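PDB 2E0I: 432aa long hypothetical deoxyribodipyrimidine photolyase from Sulfolobus tokodaii, which probably repairs cyclobutane pyrimidine dimers in DNA with the energy of light, using FAD as its cofactor. Local coordinates for residues T141-E146 against R247-L252; R203-P208 against V241-W246; N211-L216 against Y306-V311. All coordinates share one frame; numbering follows the deposited sequence.

Contact 1: residues T141-E146 against R247-L252. With FAD (flavin-adenine dinucleotide), chain E.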
# COMPACT_ATOMS: atom_id res chain seq x y z
N THR A 141 -15.21 -13.37 -1.47
CA THR A 141 -16.55 -13.51 -0.91
C THR A 141 -16.65 -14.69 0.04
O THR A 141 -17.29 -14.61 1.08
CB THR A 141 -17.64 -13.63 -2.02
OG1 THR A 141 -17.71 -14.99 -2.46
CG2 THR A 141 -17.29 -12.74 -3.22
N SER A 142 -15.99 -15.79 -0.31
CA SER A 142 -16.00 -16.97 0.54
C SER A 142 -15.31 -16.62 1.86
O SER A 142 -15.82 -16.91 2.94
CB SER A 142 -15.24 -18.11 -0.18
OG SER A 142 -15.10 -19.25 0.65
N PHE A 143 -14.15 -15.97 1.75
CA PHE A 143 -13.33 -15.53 2.88
C PHE A 143 -14.06 -14.61 3.85
O PHE A 143 -14.08 -14.83 5.06
CB PHE A 143 -12.08 -14.82 2.35
CG PHE A 143 -11.26 -14.15 3.41
CD1 PHE A 143 -10.56 -14.90 4.34
CD2 PHE A 143 -11.20 -12.76 3.48
CE1 PHE A 143 -9.81 -14.28 5.34
CE2 PHE A 143 -10.46 -12.13 4.47
CZ PHE A 143 -9.76 -12.88 5.41
N TYR A 144 -14.64 -13.55 3.29
CA TYR A 144 -15.36 -12.56 4.07
C TYR A 144 -16.52 -13.16 4.87
O TYR A 144 -16.60 -12.97 6.09
CB TYR A 144 -15.89 -11.45 3.15
CG TYR A 144 -16.62 -10.34 3.87
CD1 TYR A 144 -15.99 -9.61 4.88
CD2 TYR A 144 -17.95 -10.03 3.56
CE1 TYR A 144 -16.66 -8.60 5.56
CE2 TYR A 144 -18.63 -9.02 4.22
CZ TYR A 144 -17.98 -8.31 5.23
OH TYR A 144 -18.65 -7.30 5.90
N ASN A 145 -17.40 -13.88 4.19
CA ASN A 145 -18.54 -14.50 4.86
C ASN A 145 -18.14 -15.38 6.02
O ASN A 145 -18.79 -15.36 7.06
CB ASN A 145 -19.35 -15.33 3.87
CG ASN A 145 -19.96 -14.48 2.78
OD1 ASN A 145 -20.62 -15.01 1.88
ND2 ASN A 145 -19.76 -13.17 2.85
N GLU A 146 -17.07 -16.15 5.86
CA GLU A 146 -16.61 -17.05 6.91
C GLU A 146 -15.91 -16.30 8.05
O GLU A 146 -16.21 -16.51 9.23
CB GLU A 146 -15.69 -18.13 6.31
CG GLU A 146 -15.23 -19.25 7.27
CD GLU A 146 -14.76 -20.55 6.56
OE1 GLU A 146 -14.17 -21.42 7.23
OE2 GLU A 146 -14.99 -20.72 5.34
N ARG A 247 -7.85 -5.95 2.58
CA ARG A 247 -6.46 -5.82 2.94
C ARG A 247 -5.96 -7.14 3.51
O ARG A 247 -4.88 -7.62 3.15
CB ARG A 247 -6.29 -4.77 4.02
CG ARG A 247 -6.53 -3.39 3.56
CD ARG A 247 -5.59 -2.49 4.30
NE ARG A 247 -5.24 -1.41 3.42
CZ ARG A 247 -4.02 -1.02 3.08
NH1 ARG A 247 -2.90 -1.59 3.53
NH2 ARG A 247 -3.93 -0.02 2.24
N ASP A 248 -6.75 -7.71 4.41
CA ASP A 248 -6.40 -8.98 5.03
C ASP A 248 -6.33 -10.07 3.97
O ASP A 248 -5.39 -10.87 3.94
CB ASP A 248 -7.44 -9.38 6.08
CG ASP A 248 -7.19 -8.74 7.43
OD1 ASP A 248 -7.06 -7.50 7.51
OD2 ASP A 248 -7.15 -9.50 8.43
N PHE A 249 -7.33 -10.08 3.08
CA PHE A 249 -7.38 -11.09 2.04
C PHE A 249 -6.13 -11.14 1.18
O PHE A 249 -5.52 -12.20 1.02
CB PHE A 249 -8.58 -10.88 1.14
CG PHE A 249 -8.72 -11.94 0.10
CD1 PHE A 249 -9.09 -13.24 0.46
CD2 PHE A 249 -8.41 -11.68 -1.23
CE1 PHE A 249 -9.15 -14.25 -0.48
CE2 PHE A 249 -8.47 -12.70 -2.19
CZ PHE A 249 -8.84 -13.98 -1.81
N PHE A 250 -5.75 -10.00 0.61
CA PHE A 250 -4.57 -9.99 -0.24
C PHE A 250 -3.28 -10.27 0.51
O PHE A 250 -2.38 -10.93 -0.01
CB PHE A 250 -4.47 -8.68 -1.00
CG PHE A 250 -5.41 -8.59 -2.18
CD1 PHE A 250 -5.46 -9.61 -3.12
CD2 PHE A 250 -6.22 -7.47 -2.36
CE1 PHE A 250 -6.30 -9.52 -4.22
CE2 PHE A 250 -7.07 -7.38 -3.47
CZ PHE A 250 -7.11 -8.41 -4.40
N THR A 251 -3.18 -9.78 1.74
CA THR A 251 -1.99 -10.01 2.57
C THR A 251 -1.82 -11.50 2.82
O THR A 251 -0.74 -12.06 2.59
CB THR A 251 -2.13 -9.29 3.93
OG1 THR A 251 -2.11 -7.87 3.72
CG2 THR A 251 -1.01 -9.70 4.88
N LEU A 252 -2.89 -12.15 3.30
CA LEU A 252 -2.89 -13.58 3.58
C LEU A 252 -2.70 -14.39 2.31
O LEU A 252 -2.01 -15.41 2.30
CB LEU A 252 -4.19 -13.97 4.28
CG LEU A 252 -4.28 -13.48 5.73
CD1 LEU A 252 -5.61 -13.88 6.32
CD2 LEU A 252 -3.14 -14.08 6.55
PA FAD E . -11.41 4.20 -0.11
O1A FAD E . -11.76 5.43 0.63
O2A FAD E . -12.34 3.41 -0.94
O5B FAD E . -11.39 3.26 1.20
C5B FAD E . -11.62 1.85 1.11
C4B FAD E . -10.62 1.10 2.00
O4B FAD E . -10.81 -0.32 1.93
C3B FAD E . -9.19 1.39 1.52
O3B FAD E . -8.65 2.47 2.29
C2B FAD E . -8.49 0.10 1.93
O2B FAD E . -8.29 0.09 3.35
C1B FAD E . -9.56 -0.93 1.55
N9A FAD E . -9.57 -1.19 0.09
C8A FAD E . -10.36 -0.64 -0.82
N7A FAD E . -10.14 -1.20 -2.01
C5A FAD E . -9.19 -2.12 -1.86
C6A FAD E . -8.54 -3.01 -2.70
N6A FAD E . -8.86 -3.08 -3.99
N1A FAD E . -7.59 -3.81 -2.20
C2A FAD E . -7.26 -3.77 -0.93
N3A FAD E . -7.86 -2.94 -0.09
C4A FAD E . -8.82 -2.11 -0.52
N1 FAD E . -4.00 -0.20 -1.77
C2 FAD E . -2.90 -0.03 -0.92
O2 FAD E . -3.06 0.31 0.25
N3 FAD E . -1.60 -0.17 -1.42
C4 FAD E . -1.41 -0.49 -2.77
O4 FAD E . -0.28 -0.68 -3.20
C4X FAD E . -2.51 -0.65 -3.61
N5 FAD E . -2.30 -0.88 -4.98
C5X FAD E . -3.40 -1.06 -5.83
C6 FAD E . -3.17 -1.30 -7.18
C7 FAD E . -4.24 -1.52 -8.04
C7M FAD E . -3.96 -1.82 -9.51
C8 FAD E . -5.54 -1.49 -7.54
C8M FAD E . -6.74 -1.75 -8.46
C9 FAD E . -5.76 -1.24 -6.19
C9A FAD E . -4.69 -1.03 -5.32
N10 FAD E . -4.90 -0.81 -3.95
C10 FAD E . -3.81 -0.51 -3.12
C1' FAD E . -6.28 -0.83 -3.39
C2' FAD E . -7.06 0.48 -3.34
O2' FAD E . -7.10 1.09 -4.63
C3' FAD E . -6.50 1.46 -2.30
O3' FAD E . -6.42 0.82 -1.03
C4' FAD E . -7.39 2.70 -2.17
O4' FAD E . -7.53 3.35 -3.44
C5' FAD E . -6.81 3.69 -1.16
O5' FAD E . -7.59 4.89 -1.11
P FAD E . -8.73 5.11 0.01
O1P FAD E . -8.15 4.79 1.33
O2P FAD E . -9.29 6.46 -0.20
O3P FAD E . -9.83 3.98 -0.37
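Behind the FAD pocket of the helical part of the photolyase fold, F143 of helix 140-147 plugs into helix 238-256 against F249, L252 and the stem of D248. The two short helical segments lie 10.6 Å apart at closest approach and are inclined at 119°, a span that a phenylalanine is long enough to bridge. F143 and F249 pass alongside each other in opposite directions, and F143 CD2 sits 3.7 Å from F249 CD1. Their rings meet obliquely, planes at 49° and centroids 5.6 Å apart. With its CG anti to the backbone N (chi1 172°), F143 also extends to L252, F143 CE1 lying 4.3 Å from L252 CD1, and it brushes CB of D248. D248 offers that methylene, while its OD2 accepts from the backbone N-H groups of L129 and T130. H137 adds an edge-to-face ring beside F143. On helix 238-256 the neighbours of this seam line the cofactor pocket: R247 NE gives a weak hydrogen bond to the ribose oxygen O2B of FAD at 3.4 Å, and F250 presents its edge to the adenine, F250 CE2 lying 3.8 Å from FAD N1A.

Contact 2: residues R203-P208 against V241-W246. With FAD (flavin-adenine dinucleotide), chain E.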
# COMPACT_ATOMS: atom_id res chain seq x y z
N ARG A 203 -20.91 5.67 -1.01
CA ARG A 203 -21.71 5.15 -2.11
C ARG A 203 -21.16 5.62 -3.44
O ARG A 203 -21.10 4.88 -4.40
CB ARG A 203 -23.14 5.64 -1.96
CG ARG A 203 -23.96 4.83 -1.00
CD ARG A 203 -24.57 3.70 -1.77
NE ARG A 203 -25.33 4.24 -2.90
CZ ARG A 203 -25.72 3.53 -3.95
NH1 ARG A 203 -25.42 2.23 -4.03
NH2 ARG A 203 -26.42 4.11 -4.92
N ARG A 204 -20.77 6.88 -3.50
CA ARG A 204 -20.24 7.45 -4.73
C ARG A 204 -18.72 7.49 -4.72
O ARG A 204 -18.10 8.39 -5.30
CB ARG A 204 -20.82 8.85 -4.91
CG ARG A 204 -22.34 8.87 -5.03
CD ARG A 204 -22.86 10.26 -5.34
NE ARG A 204 -22.37 10.78 -6.62
CZ ARG A 204 -22.66 10.26 -7.81
NH1 ARG A 204 -23.45 9.20 -7.91
NH2 ARG A 204 -22.17 10.81 -8.91
N ARG A 205 -18.11 6.50 -4.08
CA ARG A 205 -16.67 6.46 -3.98
C ARG A 205 -15.96 6.24 -5.31
O ARG A 205 -14.74 6.36 -5.39
CB ARG A 205 -16.24 5.38 -2.98
CG ARG A 205 -16.29 3.95 -3.50
CD ARG A 205 -15.79 2.98 -2.44
NE ARG A 205 -16.90 2.36 -1.73
CZ ARG A 205 -17.56 1.28 -2.16
NH1 ARG A 205 -17.21 0.70 -3.29
NH2 ARG A 205 -18.58 0.81 -1.47
N ASP A 206 -16.71 5.94 -6.36
CA ASP A 206 -16.11 5.69 -7.67
C ASP A 206 -15.83 6.96 -8.45
O ASP A 206 -14.97 6.98 -9.31
CB ASP A 206 -17.02 4.80 -8.51
CG ASP A 206 -17.11 3.39 -7.98
OD1 ASP A 206 -16.16 2.60 -8.22
OD2 ASP A 206 -18.12 3.06 -7.31
N TYR A 207 -16.56 8.02 -8.15
CA TYR A 207 -16.38 9.28 -8.85
C TYR A 207 -15.18 10.04 -8.31
O TYR A 207 -15.23 10.59 -7.21
CB TYR A 207 -17.66 10.08 -8.74
CG TYR A 207 -18.86 9.29 -9.23
CD1 TYR A 207 -19.34 9.45 -10.53
CD2 TYR A 207 -19.46 8.34 -8.41
CE1 TYR A 207 -20.40 8.66 -11.00
CE2 TYR A 207 -20.52 7.56 -8.87
CZ TYR A 207 -20.98 7.72 -10.17
OH TYR A 207 -22.00 6.92 -10.62
N PRO A 208 -14.09 10.10 -9.08
CA PRO A 208 -12.85 10.78 -8.71
C PRO A 208 -13.05 12.26 -8.44
O PRO A 208 -12.47 12.80 -7.52
CB PRO A 208 -11.94 10.56 -9.91
CG PRO A 208 -12.49 9.35 -10.56
CD PRO A 208 -13.97 9.53 -10.44
N VAL A 241 -16.37 -1.53 5.84
CA VAL A 241 -15.82 -2.66 6.57
C VAL A 241 -15.49 -3.84 5.64
O VAL A 241 -14.48 -4.52 5.83
CB VAL A 241 -16.79 -3.15 7.67
CG1 VAL A 241 -16.23 -4.36 8.37
CG2 VAL A 241 -17.00 -2.05 8.68
N ARG A 242 -16.31 -4.08 4.62
CA ARG A 242 -16.02 -5.18 3.71
C ARG A 242 -14.75 -4.85 2.94
O ARG A 242 -13.92 -5.73 2.71
CB ARG A 242 -17.17 -5.41 2.73
CG ARG A 242 -17.19 -6.82 2.13
CD ARG A 242 -18.20 -6.94 1.00
NE ARG A 242 -17.87 -6.00 -0.06
CZ ARG A 242 -18.54 -4.89 -0.38
NH1 ARG A 242 -18.08 -4.13 -1.37
NH2 ARG A 242 -19.65 -4.55 0.26
N GLU A 243 -14.58 -3.60 2.55
CA GLU A 243 -13.39 -3.24 1.81
C GLU A 243 -12.15 -3.28 2.69
O GLU A 243 -11.05 -3.53 2.22
CB GLU A 243 -13.58 -1.88 1.12
CG GLU A 243 -14.12 -2.07 -0.31
CD GLU A 243 -14.50 -0.78 -1.01
OE1 GLU A 243 -13.70 0.19 -0.98
OE2 GLU A 243 -15.61 -0.75 -1.61
N LEU A 244 -12.34 -3.07 3.98
CA LEU A 244 -11.22 -3.11 4.90
C LEU A 244 -10.69 -4.54 4.91
O LEU A 244 -9.49 -4.78 5.03
CB LEU A 244 -11.69 -2.73 6.30
CG LEU A 244 -10.72 -1.96 7.19
CD1 LEU A 244 -10.22 -0.72 6.46
CD2 LEU A 244 -11.45 -1.56 8.45
N TYR A 245 -11.60 -5.50 4.78
CA TYR A 245 -11.25 -6.91 4.78
C TYR A 245 -10.47 -7.31 3.53
O TYR A 245 -9.86 -8.37 3.50
CB TYR A 245 -12.52 -7.77 4.93
CG TYR A 245 -12.89 -8.05 6.38
CD1 TYR A 245 -12.16 -8.96 7.14
CD2 TYR A 245 -13.96 -7.39 6.99
CE1 TYR A 245 -12.47 -9.20 8.48
CE2 TYR A 245 -14.29 -7.62 8.34
CZ TYR A 245 -13.54 -8.53 9.08
OH TYR A 245 -13.81 -8.75 10.42
N TRP A 246 -10.48 -6.46 2.50
CA TRP A 246 -9.72 -6.79 1.30
C TRP A 246 -8.23 -6.70 1.54
O TRP A 246 -7.43 -7.28 0.81
CB TRP A 246 -10.10 -5.88 0.14
CG TRP A 246 -11.23 -6.41 -0.69
CD1 TRP A 246 -12.54 -6.06 -0.60
CD2 TRP A 246 -11.14 -7.39 -1.73
NE1 TRP A 246 -13.27 -6.75 -1.52
CE2 TRP A 246 -12.44 -7.57 -2.23
CE3 TRP A 246 -10.09 -8.12 -2.29
CZ2 TRP A 246 -12.72 -8.47 -3.27
CZ3 TRP A 246 -10.37 -9.01 -3.32
CH2 TRP A 246 -11.68 -9.17 -3.80
PA FAD E . -11.41 4.20 -0.11
O1A FAD E . -11.76 5.43 0.63
O2A FAD E . -12.34 3.41 -0.94
O5B FAD E . -11.39 3.26 1.20
C5B FAD E . -11.62 1.85 1.11
C4B FAD E . -10.62 1.10 2.00
O4B FAD E . -10.81 -0.32 1.93
C3B FAD E . -9.19 1.39 1.52
O3B FAD E . -8.65 2.47 2.29
C2B FAD E . -8.49 0.10 1.93
O2B FAD E . -8.29 0.09 3.35
C1B FAD E . -9.56 -0.93 1.55
N9A FAD E . -9.57 -1.19 0.09
C8A FAD E . -10.36 -0.64 -0.82
N7A FAD E . -10.14 -1.20 -2.01
C5A FAD E . -9.19 -2.12 -1.86
C6A FAD E . -8.54 -3.01 -2.70
N6A FAD E . -8.86 -3.08 -3.99
N1A FAD E . -7.59 -3.81 -2.20
C2A FAD E . -7.26 -3.77 -0.93
N3A FAD E . -7.86 -2.94 -0.09
C4A FAD E . -8.82 -2.11 -0.52
N1 FAD E . -4.00 -0.20 -1.77
C2 FAD E . -2.90 -0.03 -0.92
O2 FAD E . -3.06 0.31 0.25
N3 FAD E . -1.60 -0.17 -1.42
C4 FAD E . -1.41 -0.49 -2.77
O4 FAD E . -0.28 -0.68 -3.20
C4X FAD E . -2.51 -0.65 -3.61
N5 FAD E . -2.30 -0.88 -4.98
C5X FAD E . -3.40 -1.06 -5.83
C6 FAD E . -3.17 -1.30 -7.18
C7 FAD E . -4.24 -1.52 -8.04
C7M FAD E . -3.96 -1.82 -9.51
C8 FAD E . -5.54 -1.49 -7.54
C8M FAD E . -6.74 -1.75 -8.46
C9 FAD E . -5.76 -1.24 -6.19
C9A FAD E . -4.69 -1.03 -5.32
N10 FAD E . -4.90 -0.81 -3.95
C10 FAD E . -3.81 -0.51 -3.12
C1' FAD E . -6.28 -0.83 -3.39
C2' FAD E . -7.06 0.48 -3.34
O2' FAD E . -7.10 1.09 -4.63
C3' FAD E . -6.50 1.46 -2.30
O3' FAD E . -6.42 0.82 -1.03
C4' FAD E . -7.39 2.70 -2.17
O4' FAD E . -7.53 3.35 -3.44
C5' FAD E . -6.81 3.69 -1.16
O5' FAD E . -7.59 4.89 -1.11
P FAD E . -8.73 5.11 0.01
O1P FAD E . -8.15 4.79 1.33
O2P FAD E . -9.29 6.46 -0.20
O3P FAD E . -9.83 3.98 -0.37
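E243 meets R205 after running alongside the FAD, and nearly every atom of its side chain has a neighbour. E243 CB lies 3.3 Å from the ribose oxygen O4B of FAD, at the start of a passage beside the nucleoside. E243 CG then passes C8A of the adenine at 4.1 Å. The chain, extended beyond CG (chi2 173°), carries the carboxylate past the C8A edge towards the loop 203-208. There E243 OE1 stays with the cofactor, 3.4 Å from both C5B and C8A of FAD, while E243 OE2 turns to the arginine in a salt bridge, 2.7 Å from R205 NH1. The oxygen lies over a face of the guanidinium and the two flat groups stand 87° apart, so the attraction is of charge alone; the exact place of OE2 is doubtful. This is the adenosine end of the FAD pocket in the helical domain of photolyases, where the dinucleotide folds into a U that brings adenine and flavin near each other. R205 springs from a type I turn, R204 to Y207, and comes at E243 from the opposite direction. R205 CD passes 3.8 Å from FAD O2A, and the bend at chi3 beyond it turns the guanidinium towards E243. An arginine suits this spot because its in-plane N-H groups can serve others while a face meets the E243 charge: NH2 forms a salt bridge with E239. Further along helix 238-256, W246 CB touches FAD C2A at 3.7 Å.

Contact 3: residues N211-L216 against Y306-V311. With FAD (flavin-adenine dinucleotide), chain E.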
# COMPACT_ATOMS: atom_id res chain seq x y z
N ASN A 211 -15.39 13.79 -3.62
CA ASN A 211 -14.37 13.47 -2.64
C ASN A 211 -14.89 12.40 -1.70
O ASN A 211 -14.89 12.59 -0.49
CB ASN A 211 -14.00 14.72 -1.85
CG ASN A 211 -12.52 14.82 -1.63
OD1 ASN A 211 -12.06 15.50 -0.70
ND2 ASN A 211 -11.74 14.16 -2.48
N ASN A 212 -15.28 11.26 -2.25
CA ASN A 212 -15.86 10.23 -1.42
C ASN A 212 -15.00 9.06 -0.99
O ASN A 212 -15.52 8.00 -0.67
CB ASN A 212 -17.15 9.73 -2.07
CG ASN A 212 -18.20 10.83 -2.15
OD1 ASN A 212 -18.59 11.42 -1.13
ND2 ASN A 212 -18.67 11.12 -3.36
N ASN A 213 -13.69 9.26 -0.96
CA ASN A 213 -12.78 8.22 -0.51
C ASN A 213 -12.13 8.73 0.78
O ASN A 213 -11.85 9.92 0.90
CB ASN A 213 -11.72 7.92 -1.56
CG ASN A 213 -12.33 7.49 -2.87
OD1 ASN A 213 -12.69 8.31 -3.71
ND2 ASN A 213 -12.46 6.18 -3.04
N TYR A 214 -11.90 7.84 1.74
CA TYR A 214 -11.32 8.27 3.00
C TYR A 214 -9.84 8.58 2.93
O TYR A 214 -9.31 9.22 3.83
CB TYR A 214 -11.53 7.22 4.09
CG TYR A 214 -12.96 6.98 4.48
CD1 TYR A 214 -13.76 6.10 3.76
CD2 TYR A 214 -13.50 7.63 5.58
CE1 TYR A 214 -15.08 5.86 4.14
CE2 TYR A 214 -14.83 7.40 5.96
CZ TYR A 214 -15.61 6.52 5.24
OH TYR A 214 -16.92 6.32 5.62
N ARG A 215 -9.18 8.13 1.87
CA ARG A 215 -7.75 8.35 1.71
C ARG A 215 -7.01 7.85 2.95
O ARG A 215 -6.08 8.51 3.44
CB ARG A 215 -7.47 9.84 1.50
CG ARG A 215 -7.54 10.27 0.06
CD ARG A 215 -7.23 11.74 -0.05
NE ARG A 215 -8.40 12.53 0.29
CZ ARG A 215 -8.38 13.60 1.07
NH1 ARG A 215 -7.23 14.02 1.60
NH2 ARG A 215 -9.51 14.26 1.32
N LEU A 216 -7.42 6.69 3.45
CA LEU A 216 -6.81 6.11 4.64
C LEU A 216 -5.69 5.10 4.40
O LEU A 216 -4.93 4.81 5.33
CB LEU A 216 -7.87 5.44 5.51
CG LEU A 216 -8.69 6.26 6.51
CD1 LEU A 216 -9.75 5.36 7.09
CD2 LEU A 216 -7.80 6.81 7.62
N TYR A 306 -1.20 9.22 -5.29
CA TYR A 306 -2.48 8.64 -4.92
C TYR A 306 -3.52 8.75 -6.05
O TYR A 306 -3.46 9.66 -6.87
CB TYR A 306 -3.01 9.36 -3.66
CG TYR A 306 -4.43 8.98 -3.31
CD1 TYR A 306 -4.70 7.92 -2.44
CD2 TYR A 306 -5.52 9.61 -3.92
CE1 TYR A 306 -6.02 7.49 -2.19
CE2 TYR A 306 -6.83 9.19 -3.69
CZ TYR A 306 -7.07 8.13 -2.83
OH TYR A 306 -8.37 7.70 -2.66
N ILE A 307 -4.45 7.81 -6.07
CA ILE A 307 -5.58 7.78 -7.01
C ILE A 307 -6.57 6.80 -6.41
O ILE A 307 -6.17 5.80 -5.82
CB ILE A 307 -5.20 7.30 -8.43
CG1 ILE A 307 -4.29 6.08 -8.37
CG2 ILE A 307 -4.57 8.42 -9.21
CD1 ILE A 307 -3.96 5.49 -9.73
N ASN A 308 -7.86 7.08 -6.52
CA ASN A 308 -8.85 6.18 -5.94
C ASN A 308 -8.90 4.82 -6.64
O ASN A 308 -8.39 4.65 -7.74
CB ASN A 308 -10.24 6.84 -5.90
CG ASN A 308 -10.99 6.74 -7.23
OD1 ASN A 308 -10.45 6.38 -8.28
ND2 ASN A 308 -12.27 7.08 -7.18
N GLY A 309 -9.52 3.85 -5.97
CA GLY A 309 -9.59 2.50 -6.51
C GLY A 309 -10.17 2.35 -7.90
O GLY A 309 -9.81 1.45 -8.64
N ARG A 310 -11.08 3.25 -8.26
CA ARG A 310 -11.69 3.17 -9.56
C ARG A 310 -10.69 3.47 -10.64
O ARG A 310 -10.54 2.71 -11.59
CB ARG A 310 -12.85 4.15 -9.67
CG ARG A 310 -13.71 3.83 -10.85
CD ARG A 310 -14.29 2.48 -10.58
NE ARG A 310 -14.96 1.90 -11.73
CZ ARG A 310 -15.78 0.87 -11.62
NH1 ARG A 310 -16.02 0.34 -10.43
NH2 ARG A 310 -16.34 0.35 -12.70
N VAL A 311 -10.02 4.61 -10.51
CA VAL A 311 -9.03 5.03 -11.50
C VAL A 311 -7.87 4.05 -11.48
O VAL A 311 -7.33 3.69 -12.53
CB VAL A 311 -8.51 6.45 -11.19
CG1 VAL A 311 -7.29 6.77 -12.05
CG2 VAL A 311 -9.61 7.46 -11.46
PA FAD E . -11.41 4.20 -0.11
O1A FAD E . -11.76 5.43 0.63
O2A FAD E . -12.34 3.41 -0.94
O5B FAD E . -11.39 3.26 1.20
C5B FAD E . -11.62 1.85 1.11
C4B FAD E . -10.62 1.10 2.00
O4B FAD E . -10.81 -0.32 1.93
C3B FAD E . -9.19 1.39 1.52
O3B FAD E . -8.65 2.47 2.29
C2B FAD E . -8.49 0.10 1.93
O2B FAD E . -8.29 0.09 3.35
C1B FAD E . -9.56 -0.93 1.55
N9A FAD E . -9.57 -1.19 0.09
C8A FAD E . -10.36 -0.64 -0.82
N7A FAD E . -10.14 -1.20 -2.01
C5A FAD E . -9.19 -2.12 -1.86
C6A FAD E . -8.54 -3.01 -2.70
N6A FAD E . -8.86 -3.08 -3.99
N1A FAD E . -7.59 -3.81 -2.20
C2A FAD E . -7.26 -3.77 -0.93
N3A FAD E . -7.86 -2.94 -0.09
C4A FAD E . -8.82 -2.11 -0.52
N1 FAD E . -4.00 -0.20 -1.77
C2 FAD E . -2.90 -0.03 -0.92
O2 FAD E . -3.06 0.31 0.25
N3 FAD E . -1.60 -0.17 -1.42
C4 FAD E . -1.41 -0.49 -2.77
O4 FAD E . -0.28 -0.68 -3.20
C4X FAD E . -2.51 -0.65 -3.61
N5 FAD E . -2.30 -0.88 -4.98
C5X FAD E . -3.40 -1.06 -5.83
C6 FAD E . -3.17 -1.30 -7.18
C7 FAD E . -4.24 -1.52 -8.04
C7M FAD E . -3.96 -1.82 -9.51
C8 FAD E . -5.54 -1.49 -7.54
C8M FAD E . -6.74 -1.75 -8.46
C9 FAD E . -5.76 -1.24 -6.19
C9A FAD E . -4.69 -1.03 -5.32
N10 FAD E . -4.90 -0.81 -3.95
C10 FAD E . -3.81 -0.51 -3.12
C1' FAD E . -6.28 -0.83 -3.39
C2' FAD E . -7.06 0.48 -3.34
O2' FAD E . -7.10 1.09 -4.63
C3' FAD E . -6.50 1.46 -2.30
O3' FAD E . -6.42 0.82 -1.03
C4' FAD E . -7.39 2.70 -2.17
O4' FAD E . -7.53 3.35 -3.44
C5' FAD E . -6.81 3.69 -1.16
O5' FAD E . -7.59 4.89 -1.11
P FAD E . -8.73 5.11 0.01
O1P FAD E . -8.15 4.79 1.33
O2P FAD E . -9.29 6.46 -0.20
O3P FAD E . -9.83 3.98 -0.37
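With CG anti to its backbone N (chi1 171°), Y306 brings its ring face against R215 CG and its hydroxyl towards the FAD pyrophosphate. R215 itself has left-handed backbone angles (phi 54°), which probably help to turn the following N-H, that of L216, to the phosphate. R215 CG lies over one face of the Y306 ring in a CH-pi contact, 4.0 Å from the centroid and 25° off the normal, nearer the rim that carries CZ. Tyrosine suits the place twice, offering a flat face to the methylene and a hydroxyl to the anion: Y306 OH donates to FAD O2P at 2.9 Å. The same oxygen takes a bond from R215 N at 2.7 Å. L216 N reaches O1P of that same phosphate at 2.9 Å, while Y214 N holds O1A of the adenosine-side phosphate at 2.7 Å. N213 adds a weak bond, ND2 to FAD O2A at 3.5 Å, while its amide crosses that of N308, whose CB lies 3.6 Å from N213 OD1. N308 is the N-cap of helix 309-322, its OD1 accepting from V311 N at 2.9 Å, nearly straight along the N-H. The pyrophosphate cradle of this photolyase pocket is thus built across the two segments largely from neutral donors, main-chain N-H groups above all; the start of the capped helix, close by, would probably add a favourable dipole for the negative charge.

All three contacts touch one FAD molecule, lining its pocket from different directions. Contacts 1 and 2 share helix 238-256, and their centres lie 15 Å apart; Y144 CE1 packs 3.3 Å from Y245 CD2 between them. Contact 2 lies beside the adenosine and next to the pyrophosphate; in contact 1 R247 and F250 reach the adenosine, while the F143 seam lies behind them. Contacts 2 and 3 are close neighbours, centres 8 Å apart, tied by the salt bridge of D206 OD1 to R310 NH1 at 3.2 Å and a probable hydrogen bond from N213 ND2 to R205 O at 3.3 Å. Contacts 1 and 3 do not touch, their nearest atoms being about 6 Å apart, and are joined by FAD, which both contact.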